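Local coordinates for protein transcriptional regulator (Pyrococcus horikoshii, PDB 1UDD) that belongs to the TENA/THI-4/PQQC family of all-helical proteins and is named a transcriptional regulator, its chains assembling in fours, at residues 3-6 and 7-11; 14-17 and 18-22; 96-99 and 100-104. All blocks are in the same frame, centred on the assembly; numbering follows the deposited sequence.

Three local helical contacts follow one another along the chain: contact 1 on helix 5-11, contact 2 on helix 14-21 and contact 3 on helix 98-103. Contacts 1 and 2 are neighbours, their centres about 16 Å apart, and they touch through Arg-10, whose NH1 lies 3.7 Å from Trp-17 CE3. Both helices pack on helices 126-146 and 190-213. Contact 3 lies far off, its centre about 38 Å from that of contact 1 and about 31 Å from that of contact 2, and it rests on helices 36-63 and 82-93. Contacts 1 and 3 fall on opposite sides of the chain's centre, so the short helices cover distant faces of one all-helical body.

Contact 1 of 3, residues 3-6 and 7-11; sequences VMIT and DKLRR
The Asp-7 carboxylate meets Met-4 at one oxygen: OD2 takes the backbone N-H of Met-4 at 2.8 Å, on its anti side and 28° out of the carboxylate plane. Val-3 flanks the same group with CB 3.6 Å from Asp-7 OD2. The Arg-11 guanidinium, the other flat group, has Lys-8 CB above one face, 3.8 Å from the plane and displaced toward its margin, while Val-3 CG2 approaches it at a slant. Asp-7 reaches back to Met-4 because its CG stands beside its own backbone N (chi1 -72°).

Met-4 is the N-cap of helix 5-11. Its carbonyl O receives Lys-8 N at 3.1 Å, the first full turn of the helix, and the Asp-7 bond ties down an N-H at the helix start. A carboxylate suits this position, since its negative charge would be favoured by the helix dipole.

On the inner side, beta-branched Ile-5 sets CG2 4.3 Å from Leu-9 CD1. Both side chains press on helix 190-213, and the Thr-6 hydroxyl bonds to Asp-183 of helix 169-183. Lys-8 lays its aliphatic CG 3.7 Å from Val-3 CG2 and makes a cation-pi contact with Tyr-190. The arrangement is that of an N-terminal helix cap with one half of a capping box, the N3 aspartate holding the N-cap N-H, where the first short helix lies against the helical bundle.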
loop_
_atom_site.group_PDB
_atom_site.type_symbol
_atom_site.label_atom_id
_atom_site.label_comp_id
_atom_site.label_asym_id
_atom_site.label_seq_id
_atom_site.Cartn_x
_atom_site.Cartn_y
_atom_site.Cartn_z
ATOM N N VAL A 3 -14.278 23.514 -19.919
ATOM C CA VAL A 3 -15.310 23.170 -18.949
ATOM C C VAL A 3 -14.521 22.505 -17.816
ATOM O O VAL A 3 -13.304 22.373 -17.920
ATOM C CB VAL A 3 -16.332 22.193 -19.544
ATOM C CG1 VAL A 3 -17.085 22.879 -20.686
ATOM C CG2 VAL A 3 -15.624 20.928 -20.043
ATOM N N MET A 4 -15.179 22.103 -16.735
ATOM C CA MET A 4 -14.458 21.476 -15.622
ATOM C C MET A 4 -14.078 20.013 -15.899
ATOM O O MET A 4 -14.588 19.377 -16.823
ATOM C CB MET A 4 -15.304 21.508 -14.347
ATOM C CG MET A 4 -15.615 22.877 -13.788
ATOM S SD MET A 4 -16.581 22.669 -12.256
ATOM C CE MET A 4 -16.896 24.359 -11.778
ATOM N N ILE A 5 -13.180 19.485 -15.076
ATOM C CA ILE A 5 -12.757 18.094 -15.193
ATOM C C ILE A 5 -13.970 17.151 -15.094
ATOM O O ILE A 5 -14.140 16.283 -15.948
ATOM C CB ILE A 5 -11.758 17.750 -14.087
ATOM C CG1 ILE A 5 -10.498 18.613 -14.261
ATOM C CG2 ILE A 5 -11.444 16.257 -14.096
ATOM C CD1 ILE A 5 -9.422 18.336 -13.228
ATOM N N THR A 6 -14.817 17.318 -14.072
ATOM C CA THR A 6 -15.983 16.448 -13.940
ATOM C C THR A 6 -16.989 16.644 -15.086
ATOM O O THR A 6 -17.770 15.742 -15.386
ATOM C CB THR A 6 -16.699 16.608 -12.557
ATOM O OG1 THR A 6 -17.124 17.969 -12.362
ATOM C CG2 THR A 6 -15.747 16.197 -11.420
ATOM N N ASP A 7 -16.977 17.821 -15.716
ATOM C CA ASP A 7 -17.850 18.072 -16.865
ATOM C C ASP A 7 -17.382 17.113 -17.968
ATOM O O ASP A 7 -18.175 16.416 -18.586
ATOM C CB ASP A 7 -17.717 19.518 -17.362
ATOM C CG ASP A 7 -18.363 20.538 -16.420
ATOM O OD1 ASP A 7 -19.341 20.204 -15.720
ATOM O OD2 ASP A 7 -17.897 21.686 -16.394
ATOM N N LYS A 8 -16.076 17.079 -18.191
ATOM C CA LYS A 8 -15.485 16.202 -19.199
ATOM C C LYS A 8 -15.722 14.733 -18.907
ATOM O O LYS A 8 -15.957 13.956 -19.822
ATOM C CB LYS A 8 -13.980 16.463 -19.285
ATOM C CG LYS A 8 -13.648 17.838 -19.819
ATOM C CD LYS A 8 -12.272 18.300 -19.379
ATOM C CE LYS A 8 -11.154 17.745 -20.224
ATOM N NZ LYS A 8 -9.830 18.271 -19.715
ATOM N N LEU A 9 -15.649 14.346 -17.635
ATOM C CA LEU A 9 -15.858 12.955 -17.265
ATOM C C LEU A 9 -17.277 12.525 -17.610
ATOM O O LEU A 9 -17.497 11.403 -18.109
ATOM C CB LEU A 9 -15.577 12.743 -15.764
ATOM C CG LEU A 9 -14.160 13.113 -15.284
ATOM C CD1 LEU A 9 -14.013 12.825 -13.793
ATOM C CD2 LEU A 9 -13.120 12.310 -16.058
ATOM N N ARG A 10 -18.242 13.401 -17.327
ATOM C CA ARG A 10 -19.646 13.120 -17.647
ATOM C C ARG A 10 -19.752 13.103 -19.187
ATOM O O ARG A 10 -20.320 12.181 -19.789
ATOM C CB ARG A 10 -20.540 14.227 -17.065
ATOM C CG ARG A 10 -22.052 14.055 -17.287
ATOM C CD ARG A 10 -22.657 12.938 -16.429
ATOM N NE ARG A 10 -24.110 13.028 -16.429
ATOM C CZ ARG A 10 -24.912 12.374 -17.262
ATOM N NH1 ARG A 10 -24.411 11.546 -18.164
ATOM N NH2 ARG A 10 -26.220 12.605 -17.238
ATOM N N ARG A 11 -19.190 14.129 -19.818
ATOM C CA ARG A 11 -19.208 14.221 -21.281
ATOM C C ARG A 11 -18.686 12.922 -21.920
ATOM O O ARG A 11 -19.373 12.291 -22.723
ATOM C CB ARG A 11 -18.335 15.388 -21.746
ATOM C CG ARG A 11 -18.360 15.632 -23.260
ATOM C CD ARG A 11 -16.953 15.613 -23.826
ATOM N NE ARG A 11 -16.205 16.838 -23.588
ATOM C CZ ARG A 11 -14.900 16.877 -23.319
ATOM N NH1 ARG A 11 -14.196 15.762 -23.239
ATOM N NH2 ARG A 11 -14.289 18.040 -23.146
#

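Contact 2 of 3, residues 14-17 and 18-22; sequences EQIW and KKIFE
Phe-21 N binds Trp-17 O at 2.8 Å with an N-H...O angle of 160°, and two more helical bonds, from Lys-18 N to Glu-14 O and from Ile-20 N to Ile-16 O, are each 3.0 Å long. The bond from Lys-19 N to Gln-15 O is weak. Trp-17 O also faces the Phe-21 ring, lying over one face near the rim with CD2 at 3.2 Å; phenylalanine reaches back over this carbonyl because its CG stands beside the backbone N (chi1 -62°).

Aromatic packing follows on the same side of the helix. Phe-21 CZ comes at a slant to the indole, 3.8 Å from Trp-17 CE3, while Ile-20 CD1 sits over one indole face. The Ile-16 and Ile-20 side chains lie alongside each other, pointing the same way, with their CD1 atoms 3.7 Å apart, and both side chains lie on helix 190-213. The indole also meets Trp-138 edge-to-face, and Phe-21 stacks on Tyr-146.

Gln-15 and Lys-18 also point the same way, with Gln-15 NE2 3.6 Å from Lys-18 CD. The amide lies along the lysine methylenes on an exposed side that suits such polar chains.

The chemistry implies an amphipathic helix with Trp-17, Ile-20 and Phe-21 buried; the one polar atom of the indole, NE1, is hydrogen-bonded to Ser-201, which would offset the cost of burying it.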
loop_
_atom_site.group_PDB
_atom_site.type_symbol
_atom_site.label_atom_id
_atom_site.label_comp_id
_atom_site.label_asym_id
_atom_site.label_seq_id
_atom_site.Cartn_x
_atom_site.Cartn_y
_atom_site.Cartn_z
ATOM N N GLU A 14 -21.031 9.558 -21.558
ATOM C CA GLU A 14 -22.466 9.690 -21.845
ATOM C C GLU A 14 -23.163 8.428 -22.334
ATOM O O GLU A 14 -24.280 8.101 -21.903
ATOM C CB GLU A 14 -22.699 10.809 -22.887
ATOM C CG GLU A 14 -22.467 12.239 -22.350
ATOM C CD GLU A 14 -22.508 13.299 -23.437
ATOM O OE1 GLU A 14 -22.298 12.945 -24.613
ATOM O OE2 GLU A 14 -22.721 14.492 -23.127
ATOM N N GLN A 15 -22.520 7.715 -23.246
ATOM C CA GLN A 15 -23.168 6.537 -23.777
ATOM C C GLN A 15 -23.349 5.413 -22.760
ATOM O O GLN A 15 -24.389 4.750 -22.743
ATOM C CB GLN A 15 -22.431 6.049 -25.018
ATOM C CG GLN A 15 -23.325 5.245 -25.935
ATOM C CD GLN A 15 -24.767 5.750 -25.935
ATOM O OE1 GLN A 15 -25.065 6.856 -26.420
ATOM N NE2 GLN A 15 -25.671 4.940 -25.374
ATOM N N ILE A 16 -22.373 5.191 -21.893
ATOM C CA ILE A 16 -22.579 4.112 -20.952
ATOM C C ILE A 16 -23.523 4.540 -19.817
ATOM O O ILE A 16 -24.251 3.712 -19.290
ATOM C CB ILE A 16 -21.240 3.552 -20.419
ATOM C CG1 ILE A 16 -20.991 4.025 -19.013
ATOM C CG2 ILE A 16 -20.100 3.861 -21.356
ATOM C CD1 ILE A 16 -21.166 2.862 -18.065
ATOM N N TRP A 17 -23.537 5.830 -19.456
ATOM C CA TRP A 17 -24.450 6.280 -18.410
ATOM C C TRP A 17 -25.891 6.146 -18.906
ATOM O O TRP A 17 -26.793 5.820 -18.139
ATOM C CB TRP A 17 -24.129 7.714 -17.980
ATOM C CG TRP A 17 -22.987 7.764 -16.958
ATOM C CD1 TRP A 17 -21.835 7.039 -16.982
ATOM C CD2 TRP A 17 -22.945 8.543 -15.753
ATOM N NE1 TRP A 17 -21.076 7.305 -15.862
ATOM C CE2 TRP A 17 -21.736 8.225 -15.089
ATOM C CE3 TRP A 17 -23.815 9.478 -15.167
ATOM C CZ2 TRP A 17 -21.376 8.806 -13.869
ATOM C CZ3 TRP A 17 -23.456 10.054 -13.953
ATOM C CH2 TRP A 17 -22.243 9.715 -13.318
ATOM N N LYS A 18 -26.098 6.368 -20.203
ATOM C CA LYS A 18 -27.420 6.216 -20.785
ATOM C C LYS A 18 -27.872 4.758 -20.607
ATOM O O LYS A 18 -29.017 4.490 -20.219
ATOM C CB LYS A 18 -27.377 6.585 -22.267
ATOM C CG LYS A 18 -28.692 6.417 -22.991
ATOM C CD LYS A 18 -28.576 6.877 -24.433
ATOM C CE LYS A 18 -29.852 6.568 -25.205
ATOM N NZ LYS A 18 -29.698 6.943 -26.634
ATOM N N LYS A 19 -26.973 3.809 -20.877
ATOM C CA LYS A 19 -27.310 2.391 -20.713
ATOM C C LYS A 19 -27.595 2.107 -19.233
ATOM O O LYS A 19 -28.387 1.230 -18.895
ATOM C CB LYS A 19 -26.164 1.495 -21.185
ATOM C CG LYS A 19 -25.703 1.715 -22.624
ATOM C CD LYS A 19 -24.544 0.760 -22.921
ATOM C CE LYS A 19 -23.893 1.041 -24.259
ATOM N NZ LYS A 19 -24.890 0.974 -25.351
ATOM N N ILE A 20 -26.937 2.843 -18.345
ATOM C CA ILE A 20 -27.186 2.661 -16.915
ATOM C C ILE A 20 -28.583 3.197 -16.578
ATOM O O ILE A 20 -29.354 2.549 -15.868
ATOM C CB ILE A 20 -26.192 3.437 -16.058
ATOM C CG1 ILE A 20 -24.794 2.833 -16.205
ATOM C CG2 ILE A 20 -26.680 3.454 -14.599
ATOM C CD1 ILE A 20 -23.699 3.587 -15.427
ATOM N N PHE A 21 -28.904 4.386 -17.080
ATOM C CA PHE A 21 -30.215 4.961 -16.790
ATOM C C PHE A 21 -31.350 4.086 -17.328
ATOM O O PHE A 21 -32.412 3.990 -16.721
ATOM C CB PHE A 21 -30.344 6.375 -17.375
ATOM C CG PHE A 21 -29.361 7.366 -16.808
ATOM C CD1 PHE A 21 -29.043 7.361 -15.451
ATOM C CD2 PHE A 21 -28.770 8.327 -17.632
ATOM C CE1 PHE A 21 -28.148 8.297 -14.920
ATOM C CE2 PHE A 21 -27.880 9.262 -17.115
ATOM C CZ PHE A 21 -27.565 9.249 -15.754
ATOM N N GLU A 22 -31.095 3.413 -18.442
ATOM C CA GLU A 22 -32.103 2.585 -19.084
ATOM C C GLU A 22 -32.024 1.101 -18.786
ATOM O O GLU A 22 -32.778 0.318 -19.361
ATOM C CB GLU A 22 -32.046 2.797 -20.601
ATOM C CG GLU A 22 -32.035 4.260 -20.990
ATOM C CD GLU A 22 -32.100 4.483 -22.488
ATOM O OE1 GLU A 22 -31.551 3.656 -23.254
ATOM O OE2 GLU A 22 -32.688 5.505 -22.895
#

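Contact 3 of 3, residues 96-99 and 100-104; sequences LTLE and DAIKT
Thr-97 and Asp-100 cross obliquely, the threonine hydroxyl coming from above the carboxylate plane, 74° out of it, to donate a hydrogen bond to Asp-100 OD2 at 2.7 Å. The hydroxyl is placed there by chi1 of 69°, which sets OG1 between the backbone N and the carbonyl carbon; from this position it can also accept Asp-100 N at 3.3 Å. In return Asp-100 OD2 receives the N-H of Thr-97, modelled so short that its exact length is doubtful. As modelled, one carboxylate oxygen takes both donors of Thr-97.

This reciprocal exchange between N-cap and N3 is a capping box, and it opens helix 98-103. Threonine suits the N-cap because its short side chain reaches the N-H of the residue three further on, and aspartate is just long enough to reach back. The Thr-97 carbonyl begins the helical pattern, accepting Ala-101 N at 3.2 Å, and Ile-102 N follows with a nearly straight bond (172°) to Leu-98 O at 2.7 Å. Leu-96, just ahead of the cap, brings CB to 4.0 Å from Asp-100 OD2, while its side chain packs on Leu-44 and Leu-91.

On another side of the turn Leu-98 leans toward Ala-101, its CD2 4.3 Å from Ala-101 CB. Ala-101, buried, has its methyl against Tyr-87 of helix 82-93. Leu-98 itself touches Val-88 of that helix and Ile-102 touches Phe-47 of helix 36-63. Glu-99 and Lys-103 occupy the exposed side, where Lys-103 CG passes 3.1 Å from Glu-99 O. At the far end Thr-104 OG1 turns back to donate to Asp-100 O at 2.8 Å.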
loop_
_atom_site.group_PDB
_atom_site.type_symbol
_atom_site.label_atom_id
_atom_site.label_comp_id
_atom_site.label_asym_id
_atom_site.label_seq_id
_atom_site.Cartn_x
_atom_site.Cartn_y
_atom_site.Cartn_z
ATOM N N LEU A 96 -34.233 -10.500 5.889
ATOM C CA LEU A 96 -32.857 -10.954 5.740
ATOM C C LEU A 96 -32.109 -10.399 6.931
ATOM O O LEU A 96 -32.580 -9.455 7.575
ATOM C CB LEU A 96 -32.244 -10.416 4.446
ATOM C CG LEU A 96 -32.844 -10.988 3.164
ATOM C CD1 LEU A 96 -32.351 -10.218 1.942
ATOM C CD2 LEU A 96 -32.476 -12.463 3.077
ATOM N N THR A 97 -30.960 -10.987 7.236
ATOM C CA THR A 97 -30.147 -10.534 8.363
ATOM C C THR A 97 -28.731 -10.230 7.874
ATOM O O THR A 97 -28.303 -10.754 6.847
ATOM C CB THR A 97 -30.047 -11.621 9.466
ATOM O OG1 THR A 97 -29.271 -12.717 8.975
ATOM C CG2 THR A 97 -31.427 -12.129 9.852
ATOM N N LEU A 98 -28.007 -9.397 8.618
ATOM C CA LEU A 98 -26.631 -9.054 8.261
ATOM C C LEU A 98 -25.869 -10.358 8.017
ATOM O O LEU A 98 -25.042 -10.455 7.100
ATOM C CB LEU A 98 -25.974 -8.267 9.401
ATOM C CG LEU A 98 -24.891 -7.245 9.019
ATOM C CD1 LEU A 98 -24.184 -6.760 10.290
ATOM C CD2 LEU A 98 -23.886 -7.863 8.058
ATOM N N GLU A 99 -26.179 -11.365 8.832
ATOM C CA GLU A 99 -25.546 -12.673 8.733
ATOM C C GLU A 99 -25.671 -13.204 7.310
ATOM O O GLU A 99 -24.705 -13.710 6.733
ATOM C CB GLU A 99 -26.212 -13.651 9.712
ATOM C CG GLU A 99 -26.788 -12.982 10.971
ATOM C CD GLU A 99 -27.593 -13.944 11.858
ATOM O OE1 GLU A 99 -26.971 -14.771 12.566
ATOM O OE2 GLU A 99 -28.849 -13.874 11.840
ATOM N N ASP A 100 -26.873 -13.090 6.750
ATOM C CA ASP A 100 -27.135 -13.539 5.388
ATOM C C ASP A 100 -26.243 -12.762 4.415
ATOM O O ASP A 100 -25.669 -13.331 3.484
ATOM C CB ASP A 100 -28.610 -13.307 5.033
ATOM C CG ASP A 100 -29.565 -13.986 6.008
ATOM O OD1 ASP A 100 -29.471 -15.219 6.164
ATOM O OD2 ASP A 100 -30.403 -13.289 6.618
ATOM N N ALA A 101 -26.135 -11.454 4.642
ATOM C CA ALA A 101 -25.311 -10.594 3.793
ATOM C C ALA A 101 -23.857 -11.043 3.875
ATOM O O ALA A 101 -23.239 -11.362 2.859
ATOM C CB ALA A 101 -25.437 -9.141 4.239
ATOM N N ILE A 102 -23.326 -11.083 5.093
ATOM C CA ILE A 102 -21.946 -11.490 5.316
ATOM C C ILE A 102 -21.637 -12.852 4.700
ATOM O O ILE A 102 -20.550 -13.076 4.171
ATOM C CB ILE A 102 -21.633 -11.538 6.816
ATOM C CG1 ILE A 102 -21.726 -10.128 7.401
ATOM C CG2 ILE A 102 -20.253 -12.139 7.042
ATOM C CD1 ILE A 102 -21.543 -10.072 8.893
ATOM N N LYS A 103 -22.599 -13.763 4.750
ATOM C CA LYS A 103 -22.373 -15.087 4.203
ATOM C C LYS A 103 -22.573 -15.181 2.693
ATOM O O LYS A 103 -22.207 -16.182 2.078
ATOM C CB LYS A 103 -23.244 -16.101 4.946
ATOM C CG LYS A 103 -22.865 -16.221 6.430
ATOM C CD LYS A 103 -23.679 -17.285 7.160
ATOM C CE LYS A 103 -23.380 -18.692 6.643
ATOM N NZ LYS A 103 -24.265 -19.725 7.265
ATOM N N THR A 104 -23.116 -14.129 2.083
ATOM C CA THR A 104 -23.345 -14.140 0.634
ATOM C C THR A 104 -22.059 -14.119 -0.184
ATOM O O THR A 104 -21.155 -13.322 0.073
ATOM C CB THR A 104 -24.224 -12.949 0.194
ATOM O OG1 THR A 104 -25.546 -13.129 0.703
ATOM C CG2 THR A 104 -24.289 -12.854 -1.321
#